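Local structure of tryptophan--tRNA ligase (Aeropyrum pernix, 3A04) at residues Tyr149-Ile162 with Leu190-Tyr204. The protein catalyses the ATP-dependent attachment of L-tryptophan to tRNA(Trp), releasing AMP and diphosphate, and belongs to the class I aminoacyl-tRNA synthetases. Sequence-based numbering, arbitrary orientation.
Sequences YFQTNRGTPYFRLI and LTQAADILHVQLDEY
Asp195 gathers Tyr149, Gln151 and Tyr158 around its carboxylate, at the edge of the parallel part of the Rossmann-fold sheet of the synthetase catalytic domain, where strand 147-150 leads into helix 156-165 and helix 183-197 packs against both. The arrangement exemplifies how a buried acid is satisfied by neutral donors. Asp195 OD1 accepts hydrogen bonds from Tyr158 OH (2.6 Å) and Tyr149 OH (2.7 Å), the two hydroxyls coming from opposite faces of the carboxylate plane. Asp195 OD2 offers its syn lone pair to Gln151 NE2 in a nearly straight bond (2.9 Å), amide and carboxylate almost coplanar; with OE1 bonded to the backbone of Glu112, the amide is fixed at both ends.

Beside this lies an aromatic cluster. Tyr158 turns its edge to one face of His198, planes at 82°, while His198 and Tyr149 form an offset edge-to-face pair, the edge of His198 toward the face of Tyr149. His198 CG sits between its backbone N and carbonyl carbon (chi1 78°), which turns ND1 back to donate to Ala194 O and lets His198 NE2 accept from Arg154 NH2 (3.0 Å). Tyr204 CD1 lies over the centre of one face of the Arg154 guanidinium, Tyr149 CD2 meets the opposite face nearer its rim, and Glu147 salt-bridges the group. An alanine in place of Arg154 would probably leave His198 NE2 and Glu147 without this partner and open a gap between Tyr149 and Tyr204.

Packing is tightest where the axes of helical segments 156-162 and 190-197 approach to 8.8 Å: Ile162 CG1 presses on Ala194 CB at 3.4 Å. The solvent side is looser. There exposed Glu203 merely lays its CG against Pro157 CG, its carboxylate salt-bridged to Arg371 of the second subunit, and one water links Glu203 OE2 to Arg160 NH1. Nearby, Tyr204 OH donates to Arg154 O at 2.7 Å, from above the carbonyl plane.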
ATOM      1  N   TYR A 149      16.950   3.681   4.056  1.00 25.48           N
ATOM      2  CA  TYR A 149      15.725   3.228   4.667  1.00 25.09           C
ATOM      3  C   TYR A 149      15.188   2.049   3.972  1.00 24.82           C
ATOM      4  O   TYR A 149      15.534   1.811   2.762  1.00 24.53           O
ATOM      5  CB  TYR A 149      14.684   4.379   4.719  1.00 25.28           C
ATOM      6  CG  TYR A 149      14.081   4.704   3.371  1.00 26.99           C
ATOM      7  CD1 TYR A 149      12.948   3.999   2.893  1.00 20.64           C
ATOM      8  CD2 TYR A 149      14.684   5.683   2.577  1.00 24.61           C
ATOM      9  CE1 TYR A 149      12.364   4.338   1.593  1.00 26.48           C
ATOM     10  CE2 TYR A 149      14.161   6.042   1.273  1.00 24.26           C
ATOM     11  CZ  TYR A 149      12.986   5.339   0.831  1.00 23.10           C
ATOM     12  OH  TYR A 149      12.466   5.582  -0.417  1.00 25.66           O
ATOM     13  N   PHE A 150      14.274   1.348   4.664  1.00 24.92           N
ATOM     14  CA  PHE A 150      13.577   0.184   4.110  1.00 25.90           C
ATOM     15  C   PHE A 150      12.154   0.631   3.739  1.00 25.97           C
ATOM     16  O   PHE A 150      11.542   1.370   4.528  1.00 25.81           O
ATOM     17  CB  PHE A 150      13.412  -0.938   5.139  1.00 24.73           C
ATOM     18  CG  PHE A 150      14.701  -1.581   5.536  1.00 29.17           C
ATOM     19  CD1 PHE A 150      15.221  -2.641   4.798  1.00 29.19           C
ATOM     20  CD2 PHE A 150      15.417  -1.123   6.643  1.00 32.30           C
ATOM     21  CE1 PHE A 150      16.478  -3.279   5.212  1.00 28.32           C
ATOM     22  CE2 PHE A 150      16.689  -1.761   7.027  1.00 29.90           C
ATOM     23  CZ  PHE A 150      17.167  -2.790   6.325  1.00 28.85           C
ATOM     24  N   GLN A 151      11.708   0.217   2.559  1.00 24.49           N
ATOM     25  CA  GLN A 151      10.332   0.452   2.092  1.00 25.06           C
ATOM     26  C   GLN A 151       9.324  -0.022   3.162  1.00 26.25           C
ATOM     27  O   GLN A 151       8.281   0.597   3.286  1.00 26.21           O
ATOM     28  CB  GLN A 151       9.974  -0.330   0.822  1.00 24.75           C
ATOM     29  CG  GLN A 151      10.742   0.169  -0.434  1.00 24.10           C
ATOM     30  CD  GLN A 151      10.447  -0.698  -1.653  1.00 24.69           C
ATOM     31  OE1 GLN A 151      10.181  -1.886  -1.562  1.00 27.19           O
ATOM     32  NE2 GLN A 151      10.566  -0.080  -2.817  1.00 25.27           N
ATOM     33  N   THR A 152       9.663  -1.039   3.936  1.00 25.95           N
ATOM     34  CA  THR A 152       8.691  -1.607   4.840  1.00 26.64           C
ATOM     35  C   THR A 152       8.852  -0.943   6.211  1.00 26.88           C
ATOM     36  O   THR A 152       8.204  -1.373   7.180  1.00 28.10           O
ATOM     37  CB  THR A 152       8.786  -3.148   5.037  1.00 26.11           C
ATOM     38  OG1 THR A 152      10.062  -3.469   5.594  1.00 28.86           O
ATOM     39  CG2 THR A 152       8.523  -3.957   3.717  1.00 27.50           C
ATOM     40  N   ASN A 153       9.696   0.050   6.316  1.00 25.44           N
ATOM     41  CA  ASN A 153       9.844   0.669   7.651  1.00 27.85           C
ATOM     42  C   ASN A 153       9.992   2.165   7.578  1.00 28.41           C
ATOM     43  O   ASN A 153      10.849   2.770   8.238  1.00 31.20           O
ATOM     44  CB  ASN A 153      11.017   0.011   8.457  1.00 27.17           C
ATOM     45  CG  ASN A 153      10.882   0.231   9.961  1.00 30.66           C
ATOM     46  OD1 ASN A 153       9.769   0.412  10.444  1.00 29.08           O
ATOM     47  ND2 ASN A 153      11.997   0.249  10.702  1.00 32.17           N
ATOM     48  N   ARG A 154       9.265   2.807   6.677  1.00 26.77           N
ATOM     49  CA  ARG A 154       9.583   4.229   6.374  1.00 25.98           C
ATOM     50  C   ARG A 154       8.553   5.230   7.005  1.00 28.05           C
ATOM     51  O   ARG A 154       8.857   6.398   7.232  1.00 29.17           O
ATOM     52  CB  ARG A 154       9.646   4.429   4.860  1.00 24.04           C
ATOM     53  CG  ARG A 154      10.076   5.839   4.361  1.00 23.48           C
ATOM     54  CD  ARG A 154      11.391   6.280   5.086  1.00 25.26           C
ATOM     55  NE  ARG A 154      12.052   7.344   4.318  1.00 26.44           N
ATOM     56  CZ  ARG A 154      13.013   8.086   4.787  1.00 26.38           C
ATOM     57  NH1 ARG A 154      13.458   7.902   6.049  1.00 25.58           N
ATOM     58  NH2 ARG A 154      13.491   9.013   4.013  1.00 25.77           N
ATOM     59  N   GLY A 155       7.376   4.739   7.324  1.00 25.97           N
ATOM     60  CA  GLY A 155       6.483   5.538   8.176  1.00 28.63           C
ATOM     61  C   GLY A 155       5.232   6.031   7.457  1.00 27.39           C
ATOM     62  O   GLY A 155       5.096   5.986   6.229  1.00 24.34           O
ATOM     63  N   THR A 156       4.335   6.613   8.260  1.00 28.38           N
ATOM     64  CA  THR A 156       2.988   6.957   7.797  1.00 27.68           C
ATOM     65  C   THR A 156       2.889   7.863   6.597  1.00 26.33           C
ATOM     66  O   THR A 156       2.151   7.549   5.680  1.00 26.52           O
ATOM     67  CB  THR A 156       2.112   7.468   9.012  1.00 27.05           C
ATOM     68  OG1 THR A 156       1.997   6.376   9.915  1.00 28.05           O
ATOM     69  CG2 THR A 156       0.670   7.800   8.507  1.00 28.24           C
ATOM     70  N   PRO A 157       3.597   9.000   6.598  1.00 27.62           N
ATOM     71  CA  PRO A 157       3.385   9.907   5.455  1.00 29.11           C
ATOM     72  C   PRO A 157       3.806   9.283   4.087  1.00 28.49           C
ATOM     73  O   PRO A 157       3.174   9.542   3.013  1.00 27.57           O
ATOM     74  CB  PRO A 157       4.246  11.162   5.804  1.00 29.21           C
ATOM     75  CG  PRO A 157       4.746  10.967   7.196  1.00 29.55           C
ATOM     76  CD  PRO A 157       4.516   9.535   7.629  1.00 27.15           C
ATOM     77  N   TYR A 158       4.843   8.444   4.121  1.00 25.76           N
ATOM     78  CA  TYR A 158       5.365   7.786   2.896  1.00 24.24           C
ATOM     79  C   TYR A 158       4.319   6.810   2.461  1.00 23.61           C
ATOM     80  O   TYR A 158       3.965   6.696   1.342  1.00 23.37           O
ATOM     81  CB  TYR A 158       6.608   6.960   3.313  1.00 23.61           C
ATOM     82  CG  TYR A 158       7.105   5.904   2.366  1.00 27.69           C
ATOM     83  CD1 TYR A 158       7.953   6.250   1.315  1.00 27.06           C
ATOM     84  CD2 TYR A 158       6.896   4.568   2.619  1.00 26.94           C
ATOM     85  CE1 TYR A 158       8.489   5.267   0.479  1.00 24.87           C
ATOM     86  CE2 TYR A 158       7.414   3.597   1.815  1.00 27.23           C
ATOM     87  CZ  TYR A 158       8.254   3.929   0.803  1.00 27.31           C
ATOM     88  OH  TYR A 158       8.762   2.904   0.040  1.00 27.26           O
ATOM     89  N   PHE A 159       3.786   6.054   3.378  1.00 23.14           N
ATOM     90  CA  PHE A 159       2.816   5.078   2.960  1.00 22.88           C
ATOM     91  C   PHE A 159       1.489   5.746   2.544  1.00 24.68           C
ATOM     92  O   PHE A 159       0.822   5.261   1.688  1.00 26.33           O
ATOM     93  CB  PHE A 159       2.419   3.854   3.933  0.50  6.50           C
ATOM     94  CG  PHE A 159       1.765   2.690   3.188  0.50 19.89           C
ATOM     95  CD1 PHE A 159       2.493   1.836   2.394  0.50 28.61           C
ATOM     96  CD2 PHE A 159       0.407   2.441   3.286  0.50 27.48           C
ATOM     97  CE1 PHE A 159       1.875   0.822   1.729  0.50 24.13           C
ATOM     98  CE2 PHE A 159      -0.164   1.391   2.604  0.50 37.04           C
ATOM     99  CZ  PHE A 159       0.578   0.627   1.840  0.50 16.46           C
ATOM    100  N   ARG A 160       1.132   6.845   3.165  1.00 23.98           N
ATOM    101  CA  ARG A 160      -0.085   7.544   2.712  1.00 25.14           C
ATOM    102  C   ARG A 160       0.028   7.950   1.237  1.00 26.72           C
ATOM    103  O   ARG A 160      -0.956   7.925   0.489  1.00 26.93           O
ATOM    104  CB  ARG A 160      -0.302   8.789   3.562  1.00 25.46           C
ATOM    105  CG  ARG A 160      -1.687   9.432   3.283  1.00 26.26           C
ATOM    106  CD  ARG A 160      -1.933  10.638   4.234  1.00 23.34           C
ATOM    107  NE  ARG A 160      -1.762  10.337   5.628  1.00 23.33           N
ATOM    108  CZ  ARG A 160      -1.164  11.140   6.500  1.00 27.88           C
ATOM    109  NH1 ARG A 160      -0.664  12.298   6.109  1.00 32.41           N
ATOM    110  NH2 ARG A 160      -1.092  10.782   7.766  1.00 26.10           N
ATOM    111  N   LEU A 161       1.235   8.298   0.751  1.00 24.56           N
ATOM    112  CA  LEU A 161       1.271   8.621  -0.649  1.00 26.11           C
ATOM    113  C   LEU A 161       0.907   7.436  -1.503  1.00 25.77           C
ATOM    114  O   LEU A 161       0.335   7.615  -2.580  1.00 24.52           O
ATOM    115  CB  LEU A 161       2.733   9.086  -1.088  1.00 25.41           C
ATOM    116  CG  LEU A 161       3.192  10.445  -0.506  1.00 27.09           C
ATOM    117  CD1 LEU A 161       4.701  10.619  -0.826  1.00 30.11           C
ATOM    118  CD2 LEU A 161       2.339  11.541  -1.181  1.00 26.39           C
ATOM    119  N   ILE A 162       1.411   6.257  -1.097  1.00 24.39           N
ATOM    120  CA  ILE A 162       1.165   5.064  -1.851  1.00 25.71           C
ATOM    121  C   ILE A 162      -0.341   4.832  -1.887  1.00 26.83           C
ATOM    122  O   ILE A 162      -0.907   4.515  -2.963  1.00 26.83           O
ATOM    123  CB  ILE A 162       1.878   3.825  -1.214  1.00 25.26           C
ATOM    124  CG1 ILE A 162       3.434   4.024  -1.229  1.00 26.07           C
ATOM    125  CG2 ILE A 162       1.489   2.531  -1.984  1.00 26.02           C
ATOM    126  CD1 ILE A 162       4.179   2.946  -0.357  1.00 25.67           C
ATOM    127  N   LEU A 190       3.627   1.674  -7.387  1.00 26.24           N
ATOM    128  CA  LEU A 190       3.258   2.829  -6.525  1.00 27.07           C
ATOM    129  C   LEU A 190       4.336   3.109  -5.475  1.00 25.53           C
ATOM    130  O   LEU A 190       4.577   4.257  -5.124  1.00 25.53           O
ATOM    131  CB  LEU A 190       1.928   2.606  -5.785  1.00 25.92           C
ATOM    132  CG  LEU A 190       0.681   2.254  -6.632  1.00 30.15           C
ATOM    133  CD1 LEU A 190      -0.521   1.859  -5.764  1.00 33.32           C
ATOM    134  CD2 LEU A 190       0.276   3.405  -7.496  1.00 36.36           C
ATOM    135  N   THR A 191       4.935   2.058  -4.933  1.00 26.24           N
ATOM    136  CA  THR A 191       5.903   2.242  -3.809  1.00 25.20           C
ATOM    137  C   THR A 191       7.157   2.896  -4.403  1.00 25.65           C
ATOM    138  O   THR A 191       7.798   3.739  -3.808  1.00 23.89           O
ATOM    139  CB  THR A 191       6.221   0.826  -3.162  1.00 25.24           C
ATOM    140  OG1 THR A 191       5.005   0.290  -2.608  1.00 24.67           O
ATOM    141  CG2 THR A 191       7.201   0.919  -2.024  1.00 26.83           C
ATOM    142  N   GLN A 192       7.537   2.478  -5.620  1.00 24.75           N
ATOM    143  CA  GLN A 192       8.690   3.097  -6.211  1.00 26.47           C
ATOM    144  C   GLN A 192       8.436   4.545  -6.478  1.00 26.35           C
ATOM    145  O   GLN A 192       9.367   5.339  -6.413  1.00 25.91           O
ATOM    146  CB  GLN A 192       9.032   2.298  -7.505  1.00 28.86           C
ATOM    147  CG  GLN A 192      10.410   2.215  -7.846  1.00 39.11           C
ATOM    148  CD  GLN A 192      10.626   1.738  -9.322  1.00 45.18           C
ATOM    149  OE1 GLN A 192      11.623   2.137  -9.991  1.00 45.19           O
ATOM    150  NE2 GLN A 192       9.682   0.918  -9.825  1.00 33.71           N
ATOM    151  N   ALA A 193       7.206   4.930  -6.874  1.00 25.83           N
ATOM    152  CA  ALA A 193       6.944   6.370  -7.081  1.00 25.50           C
ATOM    153  C   ALA A 193       7.060   7.070  -5.707  1.00 25.30           C
ATOM    154  O   ALA A 193       7.504   8.207  -5.637  1.00 25.30           O
ATOM    155  CB  ALA A 193       5.500   6.568  -7.617  1.00 24.39           C
ATOM    156  N   ALA A 194       6.475   6.457  -4.652  1.00 23.41           N
ATOM    157  CA  ALA A 194       6.643   7.045  -3.301  1.00 24.89           C
ATOM    158  C   ALA A 194       8.087   7.173  -2.875  1.00 22.98           C
ATOM    159  O   ALA A 194       8.482   8.168  -2.189  1.00 24.92           O
ATOM    160  CB  ALA A 194       5.828   6.214  -2.266  1.00 23.56           C
ATOM    161  N   ASP A 195       8.904   6.164  -3.175  1.00 25.17           N
ATOM    162  CA  ASP A 195      10.364   6.310  -2.864  1.00 25.69           C
ATOM    163  C   ASP A 195      10.897   7.658  -3.429  1.00 26.02           C
ATOM    164  O   ASP A 195      11.581   8.412  -2.741  1.00 27.47           O
ATOM    165  CB  ASP A 195      11.178   5.135  -3.486  1.00 24.74           C
ATOM    166  CG  ASP A 195      10.965   3.827  -2.728  1.00 29.23           C
ATOM    167  OD1 ASP A 195      10.656   3.889  -1.495  1.00 31.32           O
ATOM    168  OD2 ASP A 195      11.030   2.742  -3.349  1.00 29.72           O
ATOM    169  N   ILE A 196      10.602   7.953  -4.697  1.00 25.96           N
ATOM    170  CA  ILE A 196      11.074   9.225  -5.294  1.00 25.08           C
ATOM    171  C   ILE A 196      10.441  10.480  -4.676  1.00 25.48           C
ATOM    172  O   ILE A 196      11.135  11.459  -4.322  1.00 26.23           O
ATOM    173  CB  ILE A 196      10.820   9.190  -6.830  1.00 24.85           C
ATOM    174  CG1 ILE A 196      11.643   8.020  -7.413  1.00 25.57           C
ATOM    175  CG2 ILE A 196      11.109  10.580  -7.462  1.00 25.13           C
ATOM    176  CD1 ILE A 196      11.188   7.531  -8.875  1.00 29.56           C
ATOM    177  N   LEU A 197       9.121  10.471  -4.539  1.00 26.38           N
ATOM    178  CA  LEU A 197       8.399  11.702  -4.202  1.00 26.16           C
ATOM    179  C   LEU A 197       8.355  11.961  -2.711  1.00 26.47           C
ATOM    180  O   LEU A 197       8.156  13.078  -2.360  1.00 26.38           O
ATOM    181  CB  LEU A 197       6.955  11.556  -4.727  1.00 27.07           C
ATOM    182  CG  LEU A 197       6.924  11.555  -6.270  1.00 24.34           C
ATOM    183  CD1 LEU A 197       5.550  11.172  -6.751  1.00 26.97           C
ATOM    184  CD2 LEU A 197       7.380  12.890  -6.946  1.00 26.96           C
ATOM    185  N   HIS A 198       8.460  10.948  -1.812  1.00 25.70           N
ATOM    186  CA  HIS A 198       8.170  11.190  -0.387  1.00 24.51           C
ATOM    187  C   HIS A 198       9.190  12.154   0.225  1.00 26.08           C
ATOM    188  O   HIS A 198       8.911  12.785   1.219  1.00 26.19           O
ATOM    189  CB  HIS A 198       8.188   9.888   0.472  1.00 25.90           C
ATOM    190  CG  HIS A 198       9.572   9.390   0.807  1.00 26.93           C
ATOM    191  ND1 HIS A 198      10.419   8.832  -0.131  1.00 27.71           N
ATOM    192  CD2 HIS A 198      10.257   9.368   1.998  1.00 27.09           C
ATOM    193  CE1 HIS A 198      11.558   8.468   0.458  1.00 26.65           C
ATOM    194  NE2 HIS A 198      11.498   8.811   1.740  1.00 30.66           N
ATOM    195  N   VAL A 199      10.395  12.253  -0.352  1.00 24.86           N
ATOM    196  CA  VAL A 199      11.412  13.147   0.239  1.00 26.50           C
ATOM    197  C   VAL A 199      11.029  14.636   0.202  1.00 26.58           C
ATOM    198  O   VAL A 199      11.574  15.478   0.955  1.00 27.11           O
ATOM    199  CB  VAL A 199      12.832  12.962  -0.447  1.00 27.12           C
ATOM    200  CG1 VAL A 199      13.234  11.520  -0.352  1.00 26.87           C
ATOM    201  CG2 VAL A 199      12.881  13.551  -1.907  1.00 27.97           C
ATOM    202  N   GLN A 200      10.050  14.924  -0.638  1.00 26.46           N
ATOM    203  CA  GLN A 200       9.450  16.263  -0.727  1.00 28.33           C
ATOM    204  C   GLN A 200       8.518  16.621   0.440  1.00 28.83           C
ATOM    205  O   GLN A 200       8.245  17.791   0.671  1.00 28.75           O
ATOM    206  CB  GLN A 200       8.628  16.318  -2.012  1.00 26.05           C
ATOM    207  CG  GLN A 200       9.484  16.114  -3.253  1.00 24.24           C
ATOM    208  CD  GLN A 200       8.663  16.498  -4.514  1.00 28.55           C
ATOM    209  OE1 GLN A 200       8.034  17.572  -4.574  1.00 31.67           O
ATOM    210  NE2 GLN A 200       8.781  15.735  -5.508  1.00 27.76           N
ATOM    211  N   LEU A 201       8.047  15.634   1.190  1.00 27.07           N
ATOM    212  CA  LEU A 201       7.232  15.948   2.382  1.00 27.99           C
ATOM    213  C   LEU A 201       8.050  16.522   3.516  1.00 28.93           C
ATOM    214  O   LEU A 201       9.183  16.092   3.731  1.00 28.40           O
ATOM    215  CB  LEU A 201       6.532  14.675   2.894  1.00 25.82           C
ATOM    216  CG  LEU A 201       5.707  13.874   1.818  1.00 26.89           C
ATOM    217  CD1 LEU A 201       5.272  12.491   2.398  1.00 26.29           C
ATOM    218  CD2 LEU A 201       4.473  14.740   1.332  1.00 27.60           C
ATOM    219  N   ASP A 202       7.445  17.414   4.312  1.00 28.96           N
ATOM    220  CA  ASP A 202       8.135  18.023   5.414  1.00 31.89           C
ATOM    221  C   ASP A 202       8.640  16.982   6.375  1.00 31.33           C
ATOM    222  O   ASP A 202       9.726  17.136   6.887  1.00 31.75           O
ATOM    223  CB  ASP A 202       7.182  19.002   6.111  1.00 33.78           C
ATOM    224  CG  ASP A 202       6.816  20.150   5.142  1.00 37.31           C
ATOM    225  OD1 ASP A 202       7.695  20.531   4.297  1.00 41.51           O
ATOM    226  OD2 ASP A 202       5.666  20.576   5.161  1.00 42.94           O
ATOM    227  N   GLU A 203       7.880  15.902   6.602  1.00 30.99           N
ATOM    228  CA  GLU A 203       8.359  14.857   7.494  1.00 30.83           C
ATOM    229  C   GLU A 203       9.692  14.202   7.135  1.00 30.91           C
ATOM    230  O   GLU A 203      10.331  13.575   8.002  1.00 30.89           O
ATOM    231  CB  GLU A 203       7.350  13.735   7.593  1.00 33.52           C
ATOM    232  CG  GLU A 203       6.056  14.208   8.312  1.00 37.83           C
ATOM    233  CD  GLU A 203       4.954  14.644   7.348  1.00 39.68           C
ATOM    234  OE1 GLU A 203       5.224  14.999   6.181  1.00 37.72           O
ATOM    235  OE2 GLU A 203       3.751  14.687   7.758  1.00 44.02           O
ATOM    236  N   TYR A 204      10.077  14.251   5.864  1.00 27.33           N
ATOM    237  CA  TYR A 204      11.362  13.624   5.508  1.00 27.24           C
ATOM    238  C   TYR A 204      12.413  14.668   5.168  1.00 28.32           C
ATOM    239  O   TYR A 204      13.442  14.299   4.592  1.00 30.09           O
ATOM    240  CB  TYR A 204      11.159  12.656   4.303  1.00 25.65           C
ATOM    241  CG  TYR A 204      10.225  11.529   4.750  1.00 24.49           C
ATOM    242  CD1 TYR A 204      10.674  10.571   5.659  1.00 23.76           C
ATOM    243  CD2 TYR A 204       8.881  11.502   4.334  1.00 25.22           C
ATOM    244  CE1 TYR A 204       9.776   9.503   6.133  1.00 24.57           C
ATOM    245  CE2 TYR A 204       7.973  10.459   4.755  1.00 23.87           C
ATOM    246  CZ  TYR A 204       8.433   9.492   5.678  1.00 28.81           C
ATOM    247  OH  TYR A 204       7.581   8.485   6.120  1.00 28.19           O
TER
HETATM  248  O   HOH W   1       1.613  13.188   7.785  1.00 44.56           O